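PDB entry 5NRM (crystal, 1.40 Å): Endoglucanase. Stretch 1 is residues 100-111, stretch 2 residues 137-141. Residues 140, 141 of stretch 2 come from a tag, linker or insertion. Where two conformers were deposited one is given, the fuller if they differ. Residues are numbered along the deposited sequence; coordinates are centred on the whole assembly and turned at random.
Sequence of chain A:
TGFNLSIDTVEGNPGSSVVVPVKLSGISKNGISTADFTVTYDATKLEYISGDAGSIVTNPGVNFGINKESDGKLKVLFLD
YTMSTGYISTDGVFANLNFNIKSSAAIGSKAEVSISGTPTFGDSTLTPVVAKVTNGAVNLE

Stretch 1, residues 100-111: NIKSSAAIGSKA
Stretch 2 137-141: AVNLE

The most unusual feature of this contact is that its largest share of buried surface belongs to a tag residue: Leu140, which is not part of the natural protein, loses 137 Å² to the other stretch, out of 585 Å² buried on both sides together. Its CA-to-CB bond points toward stretch 1, and with chi1 -65° (m) and chi2 178° (t) it sets CD2 3.3 Å from Ile101 CG2 and CD1 3.3 Å from Ala105 CB, both tight for apolar carbons. Ser109 OG lies 3.4 Å from the same Leu140 CD1.

The backbone frame is antiparallel. Ala111 and Val138 (CA-CA 5.0 Å) form a hydrogen-bonded pair: Ala111 N donates to Val138 O at 2.8 Å, nearly straight at 172°, and Val138 N donates to Ala111 O at 2.8 Å. Lys110 and Asn139 (CA-CA 4.7 Å) form the next, non-hydrogen-bonded pair. Two CA-H...O contacts supplement the ladder, Lys110 CA to Val138 O at 3.4 Å and Ala137 CA to Ala111 O at 3.2 Å. Beyond the bridges, Leu140 N donates to Ser109 O at 2.9 Å, and Gly108 N to Leu140 O at 2.7 Å with a more bent angle of 141°.

Stretch 1 reaches this register through two turns. Lys102 to Ala105 is type I, closed by Ala105 N to Lys102 O at 3.2 Å; Ser103 (-66/-21) and Ser104 (-77/-16) occupy its middle. Ala106 to Ser109 is type II, with Ile107 at -59/137 and Gly108 at 84/-13, a positive phi that favours glycine. Ser109 N donates to Ala106 O at 3.1 Å, and Ser109 OG (chi1 73°, p) donates to that oxygen at 2.7 Å, so a small hydroxyl side chain reinforces the turn.

Ala111 and Val138 share one face of the sheet, with Ala111 CB 4.3 Å from Val138 CB; these compact apolar residues suit a buried site. Val138 (chi1 t) also places CG1 3.8 Å from Ile101 CD1, the end of an m,t side chain. Lys110 and Asn139 share the other face, where longer polar groups meet solvent: Lys110 CD lies 3.0 Å from Asn139 OD1, with Asn139 at chi1 -71° and chi2 2°. Lys110 folds back (chi -46°, -72°, -174°, -100°) so that NZ donates to Gly108 O at 3.1 Å and to a water at 2.9 Å. That water donates to Glu141 OE2 at 2.6 Å, linking Lys110 to the tag's exposed terminal residue.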

# COMPACT_ATOMS: atom_id res chain seq x y z
N ASN A 100 -17.17 10.28 -3.43
CA ASN A 100 -18.47 10.81 -3.81
C ASN A 100 -18.69 10.39 -5.27
O ASN A 100 -17.78 10.52 -6.09
CB ASN A 100 -18.45 12.31 -3.70
CG ASN A 100 -18.49 12.82 -2.28
OD1 ASN A 100 -19.00 12.16 -1.37
ND2 ASN A 100 -17.90 13.97 -2.07
N ILE A 101 -19.86 9.83 -5.58
CA ILE A 101 -20.22 9.48 -6.89
C ILE A 101 -20.71 10.71 -7.60
O ILE A 101 -21.71 11.33 -7.14
CB ILE A 101 -21.31 8.38 -6.89
CG1 ILE A 101 -20.86 7.15 -6.11
CG2 ILE A 101 -21.60 7.96 -8.34
CD1 ILE A 101 -21.94 6.15 -5.80
N LYS A 102 -20.14 11.05 -8.77
CA LYS A 102 -20.54 12.23 -9.46
C LYS A 102 -22.03 12.15 -9.85
O LYS A 102 -22.50 11.10 -10.31
CB LYS A 102 -19.65 12.50 -10.68
CG LYS A 102 -18.22 12.75 -10.20
CD LYS A 102 -17.30 13.11 -11.36
CE LYS A 102 -15.92 13.55 -10.91
NZ LYS A 102 -15.03 13.78 -12.12
N SER A 103 -22.71 13.28 -9.72
CA SER A 103 -24.15 13.33 -10.03
C SER A 103 -24.46 13.08 -11.50
O SER A 103 -25.56 12.64 -11.78
CB SER A 103 -24.79 14.66 -9.58
OG SER A 103 -24.03 15.78 -10.09
N SER A 104 -23.50 13.28 -12.41
CA SER A 104 -23.63 13.05 -13.86
C SER A 104 -23.57 11.61 -14.28
O SER A 104 -23.90 11.30 -15.39
CB SER A 104 -22.49 13.74 -14.61
OG SER A 104 -21.25 13.17 -14.20
N ALA A 105 -23.08 10.74 -13.40
CA ALA A 105 -22.82 9.38 -13.77
C ALA A 105 -24.13 8.62 -14.02
O ALA A 105 -25.08 8.75 -13.26
CB ALA A 105 -21.99 8.69 -12.71
N ALA A 106 -24.19 7.83 -15.10
CA ALA A 106 -25.41 7.18 -15.53
C ALA A 106 -25.76 6.01 -14.64
O ALA A 106 -24.90 5.16 -14.37
CB ALA A 106 -25.24 6.68 -16.98
N ILE A 107 -27.02 5.92 -14.24
CA ILE A 107 -27.58 4.73 -13.56
C ILE A 107 -27.43 3.50 -14.42
O ILE A 107 -27.64 3.54 -15.64
CB ILE A 107 -29.06 4.97 -13.11
CG1 ILE A 107 -29.09 5.84 -11.83
CG2 ILE A 107 -29.83 3.67 -12.82
CD1 ILE A 107 -29.20 7.29 -12.15
N GLY A 108 -27.04 2.42 -13.77
CA GLY A 108 -26.67 1.17 -14.40
C GLY A 108 -25.22 1.08 -14.91
O GLY A 108 -24.77 -0.03 -15.27
N SER A 109 -24.49 2.20 -14.99
CA SER A 109 -23.06 2.13 -15.42
C SER A 109 -22.17 1.72 -14.26
O SER A 109 -22.69 1.54 -13.15
CB SER A 109 -22.60 3.44 -16.03
OG SER A 109 -22.41 4.49 -15.07
N LYS A 110 -20.89 1.50 -14.54
CA LYS A 110 -19.96 0.99 -13.52
C LYS A 110 -18.72 1.90 -13.47
O LYS A 110 -18.27 2.38 -14.49
CB LYS A 110 -19.40 -0.42 -13.83
CG LYS A 110 -20.37 -1.44 -14.26
CD LYS A 110 -21.28 -1.92 -13.19
CE LYS A 110 -22.10 -3.07 -13.74
NZ LYS A 110 -23.46 -2.58 -14.14
N ALA A 111 -18.23 2.12 -12.27
CA ALA A 111 -16.99 2.87 -12.03
C ALA A 111 -15.97 1.86 -11.51
O ALA A 111 -16.06 1.44 -10.37
CB ALA A 111 -17.17 4.00 -11.04
N ALA A 137 -15.46 -2.49 -8.21
CA ALA A 137 -16.22 -1.41 -8.91
C ALA A 137 -17.28 -0.83 -8.01
O ALA A 137 -17.70 -1.49 -7.05
CB ALA A 137 -16.94 -1.96 -10.16
N VAL A 138 -17.71 0.39 -8.36
CA VAL A 138 -18.99 0.93 -7.88
C VAL A 138 -20.02 0.73 -8.96
O VAL A 138 -19.85 1.18 -10.13
CB VAL A 138 -18.89 2.41 -7.47
CG1 VAL A 138 -20.26 2.90 -6.95
CG2 VAL A 138 -17.79 2.65 -6.47
N ASN A 139 -21.03 -0.06 -8.64
CA ASN A 139 -22.14 -0.28 -9.54
C ASN A 139 -23.17 0.81 -9.32
O ASN A 139 -23.78 0.88 -8.25
CB ASN A 139 -22.78 -1.64 -9.38
CG ASN A 139 -21.90 -2.79 -9.89
OD1 ASN A 139 -20.79 -2.60 -10.34
ND2 ASN A 139 -22.40 -3.96 -9.78
N LEU A 140 -23.35 1.67 -10.32
CA LEU A 140 -24.25 2.85 -10.13
C LEU A 140 -25.70 2.41 -10.30
O LEU A 140 -26.04 1.84 -11.35
CB LEU A 140 -23.89 3.93 -11.14
CG LEU A 140 -22.52 4.49 -10.89
CD1 LEU A 140 -22.07 5.54 -11.88
CD2 LEU A 140 -22.49 5.01 -9.47
N GLU A 141 -26.56 2.66 -9.29
CA GLU A 141 -27.96 2.23 -9.31
C GLU A 141 -28.86 3.38 -8.89
O GLU A 141 -30.10 3.28 -8.96
CB GLU A 141 -28.17 1.00 -8.40
CG GLU A 141 -27.30 -0.23 -8.75
CD GLU A 141 -27.57 -0.82 -10.17
OE1 GLU A 141 -28.70 -0.59 -10.67
OE2 GLU A 141 -26.68 -1.51 -10.77
OXT GLU A 141 -28.34 4.45 -8.49
O HOH W 1 -24.58 -0.81 -12.10